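Local coordinates for protein esterase LipW (Mycobacterium marinum, PDB 3QH4) that probably acts as an esterase with strict substrate selectivity, hydrolysing ester bonds from an alpha/beta hydrolase fold, at residues P17-V22 / S292-W297; P86-C91 / A161-S166; L191-V196 / L251-E256; L197-T202 / P238-Q243; E263-A268 / L280-R285. All blocks are in the same frame, centred on the assembly; numbering follows the deposited sequence.

Interaction 1 (P17-V22 / S292-W297); sequences PLLRAV and SLLPEW
The carbonyl oxygen of Leu294 is gripped by two donors, Trp297 N at 3.1 Å and the hydroxyl OG of Ser300 in helix 298-315, and this fixes the residue that stands in the middle of the contact with segment 17-22. Leu294 to Trp297 form a type I turn, and Trp297 is the N-cap of helix 298-315. No hydrogen bond crosses between the segments; the join is apolar, including one methyl against the helix backbone. That methyl is Leu294 CD1, 3.4 Å from Leu18 O, while Leu294 CG meets Val22 CG2 at 3.9 Å. The same Val22 methyl also touches Leu293 CB, slipping past that leucine in the opposite direction. Leu19 works on two fronts. Its CG is anti to the backbone N (chi1 -177°). Of its two methyls, CD1 comes within 4.0 Å of Leu293 CB and CD2 lies 3.9 Å from Trp297 CZ3. Leu19 CB stands 4.2 Å above the indole plane of Trp297, offset toward the rim. At the other end of the indole, Leu18 CD1 approaches Trp297 CD1 obliquely at 3.7 Å. Phe290 packs on both Leu19 and Trp297, and Leu19 and Leu293 reach strand 286-287 at Cys287, so helix 17-20 lies against the junction between helices 290-293 and 298-315.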
# COMPACT_ATOMS: atom_id res chain seq x y z
N PRO A 17 4.39 -10.68 -21.90
CA PRO A 17 3.34 -11.63 -22.32
C PRO A 17 2.74 -12.44 -21.15
O PRO A 17 1.56 -12.74 -21.17
CB PRO A 17 4.04 -12.57 -23.31
CG PRO A 17 5.34 -11.92 -23.66
CD PRO A 17 5.61 -10.76 -22.74
N LEU A 18 3.52 -12.75 -20.13
CA LEU A 18 2.97 -13.54 -19.02
C LEU A 18 1.95 -12.71 -18.26
O LEU A 18 0.90 -13.21 -17.82
CB LEU A 18 4.08 -14.00 -18.05
CG LEU A 18 5.12 -15.00 -18.57
CD1 LEU A 18 6.30 -15.16 -17.57
CD2 LEU A 18 4.46 -16.35 -18.83
N LEU A 19 2.24 -11.43 -18.12
CA LEU A 19 1.33 -10.55 -17.44
C LEU A 19 0.16 -10.16 -18.32
O LEU A 19 -0.98 -10.11 -17.84
CB LEU A 19 2.09 -9.31 -16.92
CG LEU A 19 1.27 -8.31 -16.11
CD1 LEU A 19 0.75 -8.93 -14.82
CD2 LEU A 19 2.19 -7.07 -15.85
N ARG A 20 0.42 -9.95 -19.61
CA ARG A 20 -0.62 -9.69 -20.59
C ARG A 20 -1.73 -10.73 -20.56
O ARG A 20 -2.89 -10.40 -20.81
CB ARG A 20 -0.02 -9.66 -21.99
CG ARG A 20 -0.88 -8.94 -23.04
CD ARG A 20 -0.26 -9.12 -24.43
NE ARG A 20 1.10 -8.64 -24.42
CZ ARG A 20 2.10 -9.13 -25.16
NH1 ARG A 20 1.87 -10.13 -26.02
NH2 ARG A 20 3.32 -8.60 -25.07
N ALA A 21 -1.38 -11.99 -20.29
CA ALA A 21 -2.36 -13.06 -20.29
C ALA A 21 -3.41 -12.93 -19.19
O ALA A 21 -4.52 -13.46 -19.34
CB ALA A 21 -1.65 -14.44 -20.18
N VAL A 22 -3.08 -12.23 -18.11
CA VAL A 22 -4.00 -12.06 -16.96
C VAL A 22 -4.53 -10.63 -16.78
O VAL A 22 -5.54 -10.42 -16.08
CB VAL A 22 -3.40 -12.56 -15.59
CG1 VAL A 22 -3.18 -14.09 -15.60
CG2 VAL A 22 -2.09 -11.83 -15.20
N SER A 292 0.24 -8.63 -7.55
CA SER A 292 -1.03 -9.29 -7.16
C SER A 292 -1.56 -10.19 -8.27
O SER A 292 -2.06 -11.31 -8.00
CB SER A 292 -2.07 -8.22 -6.80
OG SER A 292 -1.64 -7.50 -5.66
N LEU A 293 -1.47 -9.71 -9.51
CA LEU A 293 -1.92 -10.47 -10.68
C LEU A 293 -1.11 -11.74 -10.91
O LEU A 293 -1.68 -12.77 -11.29
CB LEU A 293 -1.90 -9.60 -11.96
CG LEU A 293 -2.93 -8.44 -12.01
CD1 LEU A 293 -2.49 -7.35 -12.99
CD2 LEU A 293 -4.34 -8.94 -12.37
N LEU A 294 0.20 -11.65 -10.67
CA LEU A 294 1.11 -12.77 -10.97
C LEU A 294 2.18 -12.87 -9.90
O LEU A 294 3.32 -12.54 -10.15
CB LEU A 294 1.79 -12.54 -12.32
CG LEU A 294 1.22 -13.05 -13.62
CD1 LEU A 294 2.28 -12.99 -14.74
CD2 LEU A 294 0.67 -14.49 -13.48
N PRO A 295 1.82 -13.34 -8.69
CA PRO A 295 2.84 -13.25 -7.62
C PRO A 295 4.04 -14.19 -7.82
O PRO A 295 5.10 -13.95 -7.23
CB PRO A 295 2.07 -13.62 -6.35
CG PRO A 295 0.77 -14.15 -6.77
CD PRO A 295 0.49 -13.72 -8.19
N GLU A 296 3.90 -15.20 -8.69
CA GLU A 296 5.05 -16.10 -8.93
C GLU A 296 5.98 -15.64 -10.07
O GLU A 296 7.02 -16.23 -10.32
CB GLU A 296 4.57 -17.54 -9.22
CG GLU A 296 3.36 -17.99 -8.46
CD GLU A 296 3.50 -17.94 -6.96
OE1 GLU A 296 4.64 -17.95 -6.44
OE2 GLU A 296 2.44 -17.89 -6.30
N TRP A 297 5.57 -14.60 -10.78
CA TRP A 297 6.34 -14.12 -11.90
C TRP A 297 7.70 -13.64 -11.41
O TRP A 297 7.80 -13.08 -10.34
CB TRP A 297 5.54 -12.98 -12.54
CG TRP A 297 6.15 -12.28 -13.73
CD1 TRP A 297 6.91 -12.83 -14.73
CD2 TRP A 297 5.93 -10.92 -14.10
NE1 TRP A 297 7.25 -11.86 -15.65
CE2 TRP A 297 6.64 -10.69 -15.29
CE3 TRP A 297 5.24 -9.85 -13.48
CZ2 TRP A 297 6.68 -9.43 -15.91
CZ3 TRP A 297 5.27 -8.61 -14.09
CH2 TRP A 297 6.00 -8.41 -15.31

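Interaction 2 (P86-C91 / A161-S166); sequences PVVVYC and AVAGSS
The strand that leads into the probable nucleophile elbow, 160-165, pairs in parallel with 85-91 in the central sheet of the alpha/beta hydrolase fold, Val88 to Cys91 lying against Ala161 to Gly164. The two axes approach to 4.4 Å with 31° between their directions, the twist expected of such a sheet. Five backbone hydrogen bonds join them. Ala161 N gives to Val87 O at 2.9 Å, Val89 N to Ala161 O at 2.8 Å, and then Ala163 N to Val89 O and Cys91 N to Ala163 O. The fifth, Ser165 N to Cys91 O, is weak at 3.3 Å. One carbon pair is tight: Val88 CG1 lies 3.5 Å from Ala163 CB, closer than usual van der Waals contact. Tyr90 has CG anti to the backbone N (chi1 -180°). Its CD1 is 3.8 Å from Ala163 CB, CE1 is near Gly164 CA, and OH is 3.4 Å from Ser165 CB. That hydroxyl is hydrogen-bonded to Asp104, and Ser165 OG to Gln194. Cys91 O comes to 3.1 Å from Gly164 CA, where a CB would clash with that oxygen. Ser166 follows with a positive phi of 60°, as in the strained serine of a GxSxG elbow; its OG is hydrogen-bonded to His288 NE2, consistent with a Ser-His-Asp triad. Strand 85-91 is paired with 118-122 along its other edge, and 160-165 with 189-193, while Phe315 of helix 298-315 packs over Val88 and Ala161.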
# COMPACT_ATOMS: atom_id res chain seq x y z
N PRO A 86 11.35 -6.41 15.05
CA PRO A 86 11.08 -5.14 14.36
C PRO A 86 9.72 -5.26 13.69
O PRO A 86 9.29 -6.37 13.38
CB PRO A 86 12.20 -5.05 13.32
CG PRO A 86 12.67 -6.45 13.13
CD PRO A 86 12.43 -7.18 14.41
N VAL A 87 9.02 -4.15 13.48
CA VAL A 87 7.61 -4.27 13.10
C VAL A 87 7.25 -3.25 12.03
O VAL A 87 7.73 -2.11 12.08
CB VAL A 87 6.68 -4.12 14.36
CG1 VAL A 87 6.90 -2.79 15.09
CG2 VAL A 87 5.18 -4.29 13.97
N VAL A 88 6.43 -3.68 11.08
CA VAL A 88 5.96 -2.81 10.00
C VAL A 88 4.46 -2.63 10.16
O VAL A 88 3.74 -3.62 10.29
CB VAL A 88 6.21 -3.49 8.60
CG1 VAL A 88 5.67 -2.59 7.45
CG2 VAL A 88 7.69 -3.79 8.39
N VAL A 89 3.96 -1.38 10.11
CA VAL A 89 2.51 -1.18 10.06
C VAL A 89 2.16 -1.01 8.59
O VAL A 89 2.70 -0.12 7.96
CB VAL A 89 2.08 0.07 10.86
CG1 VAL A 89 0.61 0.41 10.59
CG2 VAL A 89 2.37 -0.17 12.37
N TYR A 90 1.30 -1.89 8.07
CA TYR A 90 1.02 -1.99 6.63
C TYR A 90 -0.44 -1.67 6.30
O TYR A 90 -1.34 -2.10 7.05
CB TYR A 90 1.33 -3.43 6.14
CG TYR A 90 1.07 -3.61 4.67
CD1 TYR A 90 2.11 -3.39 3.73
CD2 TYR A 90 -0.20 -4.01 4.20
CE1 TYR A 90 1.86 -3.56 2.37
CE2 TYR A 90 -0.46 -4.18 2.84
CZ TYR A 90 0.57 -3.94 1.94
OH TYR A 90 0.35 -4.08 0.59
N CYS A 91 -0.65 -0.93 5.21
CA CYS A 91 -2.01 -0.59 4.70
C CYS A 91 -2.16 -1.09 3.27
O CYS A 91 -1.33 -0.77 2.41
CB CYS A 91 -2.26 0.92 4.73
SG CYS A 91 -2.38 1.52 6.40
N ALA A 161 8.58 0.50 11.08
CA ALA A 161 8.48 0.94 9.69
C ALA A 161 7.00 1.03 9.32
O ALA A 161 6.14 0.44 9.99
CB ALA A 161 9.20 -0.05 8.76
N VAL A 162 6.71 1.78 8.26
CA VAL A 162 5.36 1.87 7.73
C VAL A 162 5.44 1.47 6.25
O VAL A 162 6.48 1.63 5.61
CB VAL A 162 4.76 3.30 7.92
CG1 VAL A 162 4.60 3.64 9.43
CG2 VAL A 162 5.62 4.38 7.23
N ALA A 163 4.36 0.89 5.72
CA ALA A 163 4.40 0.36 4.38
C ALA A 163 2.99 0.32 3.83
O ALA A 163 2.01 0.26 4.59
CB ALA A 163 5.00 -1.08 4.39
N GLY A 164 2.90 0.34 2.51
CA GLY A 164 1.59 0.14 1.90
C GLY A 164 1.75 -0.08 0.41
O GLY A 164 2.85 0.12 -0.14
N SER A 165 0.64 -0.42 -0.23
CA SER A 165 0.58 -0.54 -1.68
C SER A 165 -0.52 0.38 -2.17
O SER A 165 -1.63 0.37 -1.60
CB SER A 165 0.20 -1.97 -2.06
OG SER A 165 -0.03 -2.12 -3.46
N SER A 166 -0.22 1.16 -3.20
CA SER A 166 -1.25 1.96 -3.90
C SER A 166 -1.89 2.94 -2.90
O SER A 166 -1.19 3.67 -2.21
CB SER A 166 -2.30 1.02 -4.55
OG SER A 166 -3.09 1.66 -5.55

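Interaction 3 (L191-V196 / L251-E256)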
# COMPACT_ATOMS: atom_id res chain seq x y z
N LEU A 191 8.00 2.13 3.25
CA LEU A 191 8.04 1.31 2.03
C LEU A 191 6.76 1.57 1.26
O LEU A 191 5.66 1.29 1.74
CB LEU A 191 8.18 -0.17 2.42
CG LEU A 191 8.31 -1.17 1.27
CD1 LEU A 191 9.20 -2.33 1.71
CD2 LEU A 191 6.92 -1.66 0.84
N LEU A 192 6.91 2.22 0.11
CA LEU A 192 5.76 2.70 -0.67
C LEU A 192 5.75 1.95 -2.01
O LEU A 192 6.52 2.28 -2.94
CB LEU A 192 5.83 4.22 -0.89
CG LEU A 192 6.07 5.09 0.34
CD1 LEU A 192 6.24 6.55 -0.06
CD2 LEU A 192 4.92 4.96 1.35
N HIS A 193 4.91 0.93 -2.09
CA HIS A 193 4.76 0.22 -3.36
C HIS A 193 3.65 0.81 -4.22
O HIS A 193 2.50 0.95 -3.78
CB HIS A 193 4.56 -1.30 -3.12
CG HIS A 193 4.34 -2.08 -4.38
ND1 HIS A 193 5.15 -1.93 -5.49
CD2 HIS A 193 3.42 -3.02 -4.71
CE1 HIS A 193 4.72 -2.73 -6.45
NE2 HIS A 193 3.67 -3.39 -6.01
N GLN A 194 4.02 1.11 -5.47
CA GLN A 194 3.15 1.73 -6.49
C GLN A 194 2.17 2.73 -5.84
O GLN A 194 0.95 2.62 -6.06
CB GLN A 194 2.45 0.63 -7.33
CG GLN A 194 1.65 -0.37 -6.47
CD GLN A 194 1.00 -1.50 -7.21
OE1 GLN A 194 1.27 -1.74 -8.39
NE2 GLN A 194 0.13 -2.24 -6.51
N PRO A 195 2.69 3.71 -5.08
CA PRO A 195 1.82 4.59 -4.27
C PRO A 195 0.96 5.58 -5.05
O PRO A 195 1.37 6.12 -6.09
CB PRO A 195 2.80 5.35 -3.38
CG PRO A 195 4.10 5.44 -4.23
CD PRO A 195 4.13 4.06 -4.90
N VAL A 196 -0.25 5.74 -4.57
CA VAL A 196 -1.13 6.82 -4.97
C VAL A 196 -0.64 8.05 -4.19
O VAL A 196 -0.59 8.01 -2.95
CB VAL A 196 -2.57 6.44 -4.60
CG1 VAL A 196 -3.47 7.66 -4.75
CG2 VAL A 196 -3.03 5.28 -5.53
N LEU A 251 11.81 3.19 0.44
CA LEU A 251 11.84 2.37 -0.78
C LEU A 251 10.56 2.69 -1.50
O LEU A 251 9.47 2.57 -0.92
CB LEU A 251 11.90 0.87 -0.48
CG LEU A 251 11.68 0.01 -1.73
CD1 LEU A 251 12.86 0.13 -2.75
CD2 LEU A 251 11.50 -1.47 -1.29
N ILE A 252 10.68 3.09 -2.76
CA ILE A 252 9.48 3.40 -3.55
C ILE A 252 9.57 2.70 -4.90
O ILE A 252 10.59 2.81 -5.60
CB ILE A 252 9.27 4.95 -3.64
CG1 ILE A 252 8.01 5.30 -4.45
CG2 ILE A 252 10.49 5.68 -4.25
CD1 ILE A 252 7.64 6.83 -4.39
N THR A 253 8.50 2.00 -5.28
CA THR A 253 8.56 1.12 -6.44
C THR A 253 7.32 1.34 -7.31
O THR A 253 6.27 1.78 -6.81
CB THR A 253 8.61 -0.36 -5.98
OG1 THR A 253 7.56 -0.61 -5.02
CG2 THR A 253 9.96 -0.69 -5.33
N CYS A 254 7.42 1.06 -8.62
CA CYS A 254 6.23 1.14 -9.48
C CYS A 254 6.50 0.46 -10.81
O CYS A 254 7.63 0.48 -11.28
CB CYS A 254 5.90 2.62 -9.73
SG CYS A 254 4.20 2.87 -10.30
N GLY A 255 5.46 -0.17 -11.39
CA GLY A 255 5.56 -0.67 -12.77
C GLY A 255 5.52 0.52 -13.73
O GLY A 255 4.97 1.55 -13.39
N GLU A 256 6.10 0.37 -14.92
CA GLU A 256 6.16 1.50 -15.85
C GLU A 256 4.85 1.75 -16.57
O GLU A 256 4.61 2.87 -17.04
CB GLU A 256 7.29 1.35 -16.88
CG GLU A 256 7.07 0.18 -17.82
CD GLU A 256 8.04 0.15 -18.99
OE1 GLU A 256 8.63 1.20 -19.32
OE2 GLU A 256 8.20 -0.94 -19.60
O HOH W 1 2.84 -0.65 -10.43
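Strands 191-193 and 251-255 run parallel, their axes 5° apart and 4.8 Å away at closest approach, with Leu191, Leu192 and His193 bridged to Leu251, Ile252 and Thr253. Leu192 N donates to Leu251 O at 2.8 Å, and Thr253 N returns a bond to Leu192 O. The last backbone bond, Gln194 N to Thr253 O, is short at 2.7 Å, with the donor 35° above the carbonyl plane, as segment 191-196 leaves the sheet. Beside it, His193 ND1 and Thr253 OG1 are hydrogen-bonded at 2.8 Å. The Thr253 chi1 of 50° places OG1 between the backbone N and the carbonyl carbon; this oxygen lies at the edge of the imidazole, in its plane. Gln194 CG covers the centre of one face of the same ring. On the same side of the sheet as His193, Leu191 CD1 and Leu251 CD2 lie side by side at 3.9 Å. On the opposite side, Pro195 CG meets Ile252 CD1 at 3.8 Å, the two side chains crossing at about a right angle. A water links the segments beyond the strand end: it donates to Gln194 OE1 at 2.8 Å and accepts from Gly255 N. Gln194 OE1 also receives Gly289 N, and its NE2 bonds Ser165 OG beside the putative elbow. His193 NE2 is bonded to Asp291 OD1. The buried imidazole is thus held at both nitrogens, and the nearby carboxylate would tend to keep a proton on NE2.

Interaction 4 (L197-T202 / P238-Q243); sequences LDDRPT and PGRRGQ
Arg240 and Asp199 form a salt bridge across the contact, where the loop after strand 189-193 meets the loop before strand 250-255. Arg240 approaches side-on, NE to Asp199 OD1 at 2.8 Å and NH2 to OD2 at 3.0 Å. Each oxygen uses its syn lone pair, and the two planes are 23° apart. A second side-on pair lies within segment 197-202: Arg200 NE reaches Asp198 OD1 at 2.9 Å and NH2 reaches OD2. Asp198 OD1 also accepts from Arg200 N, two residues on: an Asx turn. Of backbone bonds, one crosses: Gly239 N gives to Leu197 O at 2.8 Å. The apolar share is small, Leu197 CD2 against Pro238 CB at 4.3 Å. Stacking joins the two salt bridges. The guanidiniums lie flat on each other with planes 17° apart and centres 4.7 Å apart, strongly offset, so that Arg200 CG sits over one face of Arg240, 3.3 Å from its NH2, and Arg240 CG over one face of Arg200. The NE atoms of Arg200 and Arg240 are therefore only 4.1 Å apart. That repulsion is probably offset by the carboxylates of Asp198 and Asp199, each neutralising one member of the stack; both aspartates would be expected to remain ionised.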
# COMPACT_ATOMS: atom_id res chain seq x y z
N LEU A 197 -0.29 9.14 -4.88
CA LEU A 197 0.37 10.28 -4.23
C LEU A 197 -0.21 11.64 -4.51
O LEU A 197 -0.11 12.52 -3.66
CB LEU A 197 1.88 10.30 -4.61
CG LEU A 197 2.67 9.12 -4.06
CD1 LEU A 197 4.02 9.13 -4.70
CD2 LEU A 197 2.80 9.26 -2.56
N ASP A 198 -0.84 11.82 -5.67
CA ASP A 198 -1.18 13.17 -6.09
C ASP A 198 -2.47 13.21 -6.89
O ASP A 198 -2.58 12.54 -7.94
CB ASP A 198 -0.01 13.75 -6.92
CG ASP A 198 -0.02 15.29 -6.99
OD1 ASP A 198 -1.08 15.92 -6.85
OD2 ASP A 198 1.07 15.88 -7.19
N ASP A 199 -3.45 13.98 -6.42
CA ASP A 199 -4.70 14.12 -7.18
C ASP A 199 -4.55 14.92 -8.47
O ASP A 199 -5.38 14.83 -9.37
CB ASP A 199 -5.76 14.78 -6.30
CG ASP A 199 -5.39 16.19 -5.95
OD1 ASP A 199 -4.36 16.35 -5.25
OD2 ASP A 199 -6.13 17.12 -6.37
N ARG A 200 -3.48 15.70 -8.57
CA ARG A 200 -3.27 16.52 -9.76
C ARG A 200 -2.86 15.61 -10.92
O ARG A 200 -2.06 14.74 -10.73
CB ARG A 200 -2.19 17.56 -9.47
CG ARG A 200 -2.63 18.58 -8.36
CD ARG A 200 -1.48 19.50 -7.99
NE ARG A 200 -0.48 18.78 -7.22
CZ ARG A 200 0.60 19.33 -6.64
NH1 ARG A 200 0.82 20.64 -6.70
NH2 ARG A 200 1.43 18.55 -5.96
N PRO A 201 -3.43 15.80 -12.11
CA PRO A 201 -3.13 14.89 -13.24
C PRO A 201 -1.67 14.98 -13.71
O PRO A 201 -1.05 16.02 -13.62
CB PRO A 201 -4.06 15.39 -14.35
CG PRO A 201 -5.13 16.22 -13.64
CD PRO A 201 -4.45 16.82 -12.44
N THR A 202 -1.12 13.87 -14.15
CA THR A 202 0.22 13.84 -14.67
C THR A 202 0.12 13.32 -16.08
O THR A 202 -0.98 12.89 -16.53
CB THR A 202 1.08 12.86 -13.90
OG1 THR A 202 0.45 11.56 -13.99
CG2 THR A 202 1.15 13.29 -12.44
N PRO A 238 -0.36 13.32 -0.11
CA PRO A 238 1.05 13.48 0.25
C PRO A 238 1.90 14.20 -0.80
O PRO A 238 2.83 14.95 -0.43
CB PRO A 238 1.52 12.02 0.49
CG PRO A 238 0.30 11.32 0.94
CD PRO A 238 -0.81 11.92 0.08
N GLY A 239 1.58 14.04 -2.10
CA GLY A 239 2.36 14.64 -3.13
C GLY A 239 2.25 16.16 -3.14
O GLY A 239 3.10 16.84 -3.72
N ARG A 240 1.22 16.70 -2.48
CA ARG A 240 1.13 18.17 -2.34
C ARG A 240 1.99 18.78 -1.21
O ARG A 240 2.09 20.03 -1.11
CB ARG A 240 -0.33 18.62 -2.19
CG ARG A 240 -1.14 18.50 -3.49
CD ARG A 240 -2.58 18.88 -3.19
NE ARG A 240 -3.47 18.83 -4.35
CZ ARG A 240 -3.81 19.88 -5.12
NH1 ARG A 240 -3.25 21.06 -4.94
NH2 ARG A 240 -4.71 19.73 -6.09
N ARG A 241 2.61 17.94 -0.37
CA ARG A 241 3.48 18.45 0.71
C ARG A 241 4.71 19.12 0.09
O ARG A 241 5.39 18.52 -0.74
CB ARG A 241 3.91 17.33 1.67
CG ARG A 241 4.77 17.86 2.83
CD ARG A 241 4.87 16.86 3.95
NE ARG A 241 3.55 16.42 4.42
CZ ARG A 241 2.66 17.18 5.06
NH1 ARG A 241 2.92 18.44 5.37
NH2 ARG A 241 1.51 16.65 5.44
N GLY A 242 4.94 20.38 0.48
CA GLY A 242 6.03 21.17 -0.06
C GLY A 242 7.38 20.71 0.46
O GLY A 242 8.29 20.43 -0.32
N GLN A 243 7.48 20.59 1.78
CA GLN A 243 8.77 20.26 2.42
C GLN A 243 8.84 18.80 2.84
O GLN A 243 8.09 18.36 3.71
CB GLN A 243 8.97 21.15 3.66
CG GLN A 243 10.24 20.83 4.46
CD GLN A 243 11.50 21.03 3.63
OE1 GLN A 243 11.95 20.13 2.93
NE2 GLN A 243 12.05 22.25 3.66

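Interaction 5 (E263-A268 / L280-R285); sequences EVLDYA and LHIFPR
No flat group lies between the meeting side chains of Leu265, Ile282, Leu280 and Ala268; the one ring face in question belongs to Phe283, on the other side of the strand. There His281 CD2 stands 3.2 Å above the Phe283 ring plane, over its centre, while the rings of Phe283 and Phe290 also meet. The side facing helix 263-268 is entirely aliphatic. Leu280 CD2 fits against Ala268 CB at 3.9 Å and Leu265 CD2 at 4.0 Å, and its CD1 reaches Val264 CG1 at 4.1 Å. Leu280 points toward the helix, with CG anti to its backbone N (chi1 162°). Leu265 starts alongside the contact and turns its end inward: CD2 is 3.8 Å from Ile282 CG1, the two side chains crossing at about a right angle. No hydrogen bond crosses, as expected with the helix and strand axes 10.0 Å apart. Their directions differ by 163°, close to antiparallel. Ile252 of the adjacent strand touches Val264, Ala268 and Leu280, filling the same layer. Helix 261-273 is thus the crossover between parallel strands 250-255 and 278-283, a beta-alpha-beta unit of the alpha/beta hydrolase sheet.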
# COMPACT_ATOMS: atom_id res chain seq x y z
N GLU A 263 3.79 10.38 -10.90
CA GLU A 263 3.78 10.99 -9.54
C GLU A 263 4.78 10.28 -8.63
O GLU A 263 5.37 10.88 -7.75
CB GLU A 263 2.36 11.06 -8.97
CG GLU A 263 1.72 9.73 -8.63
CD GLU A 263 0.21 9.81 -8.72
OE1 GLU A 263 -0.44 9.64 -7.68
OE2 GLU A 263 -0.30 10.10 -9.83
N VAL A 264 5.01 8.99 -8.89
CA VAL A 264 6.04 8.24 -8.16
C VAL A 264 7.41 8.83 -8.44
O VAL A 264 8.17 9.11 -7.52
CB VAL A 264 6.01 6.74 -8.53
CG1 VAL A 264 7.32 6.05 -8.09
CG2 VAL A 264 4.85 6.08 -7.85
N LEU A 265 7.73 9.01 -9.72
CA LEU A 265 9.00 9.61 -10.09
C LEU A 265 9.17 11.03 -9.52
O LEU A 265 10.25 11.37 -9.04
CB LEU A 265 9.15 9.60 -11.61
CG LEU A 265 9.31 8.23 -12.26
CD1 LEU A 265 9.22 8.35 -13.79
CD2 LEU A 265 10.66 7.59 -11.83
N ASP A 266 8.13 11.87 -9.61
CA ASP A 266 8.18 13.24 -9.07
C ASP A 266 8.48 13.19 -7.56
O ASP A 266 9.32 13.94 -7.04
CB ASP A 266 6.83 13.96 -9.30
CG ASP A 266 6.53 14.26 -10.79
OD1 ASP A 266 7.43 14.30 -11.64
OD2 ASP A 266 5.32 14.49 -11.11
N TYR A 267 7.79 12.30 -6.85
CA TYR A 267 7.91 12.23 -5.39
C TYR A 267 9.31 11.74 -5.02
O TYR A 267 9.94 12.28 -4.10
CB TYR A 267 6.86 11.27 -4.81
CG TYR A 267 6.60 11.42 -3.32
CD1 TYR A 267 6.03 12.60 -2.80
CD2 TYR A 267 6.92 10.41 -2.43
CE1 TYR A 267 5.79 12.74 -1.41
CE2 TYR A 267 6.69 10.54 -1.05
CZ TYR A 267 6.10 11.70 -0.56
OH TYR A 267 5.85 11.81 0.79
N ALA A 268 9.79 10.72 -5.72
CA ALA A 268 11.14 10.22 -5.47
C ALA A 268 12.20 11.32 -5.67
O ALA A 268 13.12 11.48 -4.84
CB ALA A 268 11.43 9.00 -6.38
N LEU A 280 14.76 3.71 -5.31
CA LEU A 280 13.65 3.81 -6.25
C LEU A 280 13.81 2.73 -7.31
O LEU A 280 14.90 2.54 -7.82
CB LEU A 280 13.67 5.18 -6.95
CG LEU A 280 12.87 5.34 -8.25
CD1 LEU A 280 11.37 5.30 -7.94
CD2 LEU A 280 13.27 6.66 -8.95
N HIS A 281 12.70 2.06 -7.64
CA HIS A 281 12.71 1.14 -8.79
C HIS A 281 11.48 1.27 -9.66
O HIS A 281 10.34 1.27 -9.15
CB HIS A 281 12.79 -0.33 -8.36
CG HIS A 281 13.26 -1.21 -9.46
ND1 HIS A 281 14.60 -1.47 -9.67
CD2 HIS A 281 12.59 -1.87 -10.43
CE1 HIS A 281 14.74 -2.25 -10.72
NE2 HIS A 281 13.53 -2.52 -11.20
N ILE A 282 11.71 1.34 -10.97
CA ILE A 282 10.62 1.26 -11.95
C ILE A 282 10.79 -0.09 -12.65
O ILE A 282 11.83 -0.37 -13.24
CB ILE A 282 10.68 2.40 -13.00
CG1 ILE A 282 10.52 3.78 -12.32
CG2 ILE A 282 9.56 2.21 -14.08
CD1 ILE A 282 9.16 3.93 -11.53
N PHE A 283 9.75 -0.92 -12.59
CA PHE A 283 9.79 -2.26 -13.18
C PHE A 283 9.22 -2.21 -14.58
O PHE A 283 8.11 -1.71 -14.79
CB PHE A 283 8.94 -3.23 -12.33
CG PHE A 283 9.57 -3.53 -11.01
CD1 PHE A 283 10.50 -4.59 -10.90
CD2 PHE A 283 9.24 -2.80 -9.88
CE1 PHE A 283 11.09 -4.90 -9.66
CE2 PHE A 283 9.86 -3.08 -8.62
CZ PHE A 283 10.78 -4.14 -8.54
N PRO A 284 9.98 -2.72 -15.56
CA PRO A 284 9.59 -2.64 -16.99
C PRO A 284 8.44 -3.62 -17.31
O PRO A 284 8.29 -4.64 -16.63
CB PRO A 284 10.90 -3.06 -17.71
CG PRO A 284 11.56 -4.04 -16.76
CD PRO A 284 11.22 -3.50 -15.35
N ARG A 285 7.62 -3.27 -18.30
CA ARG A 285 6.60 -4.17 -18.87
C ARG A 285 5.56 -4.67 -17.84
O ARG A 285 5.02 -5.76 -17.96
CB ARG A 285 7.26 -5.33 -19.62
CG ARG A 285 8.38 -4.89 -20.55
CD ARG A 285 8.94 -6.08 -21.35
NE ARG A 285 8.06 -6.47 -22.43
CZ ARG A 285 8.05 -7.67 -23.02
NH1 ARG A 285 8.85 -8.65 -22.60
NH2 ARG A 285 7.23 -7.88 -24.04

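Interactions 2 and 3 form the buried core, neighbouring parallel pairs in one mixed sheet held mainly by backbone hydrogen bonds; strands 160-165 and 189-193 join them, with centres about 13 Å apart. Interactions 1, 4 and 5 are partly buried and lie further out. Interaction 5 adds the edge strand and a covering helix through aliphatic contacts; Cys254 O meets Phe283 N at the seam with interaction 3. Interaction 1 is likewise apolar, whereas interaction 4 has a salt bridge across it, stacked on another within segment 197-202. Glu263 OE1 ties the helix of interaction 5 to Leu197 and Asp198 of interaction 4, whereas Arg285 packs on Pro17 of interaction 1. The centres of interactions 1 and 4 are about 30 Å apart.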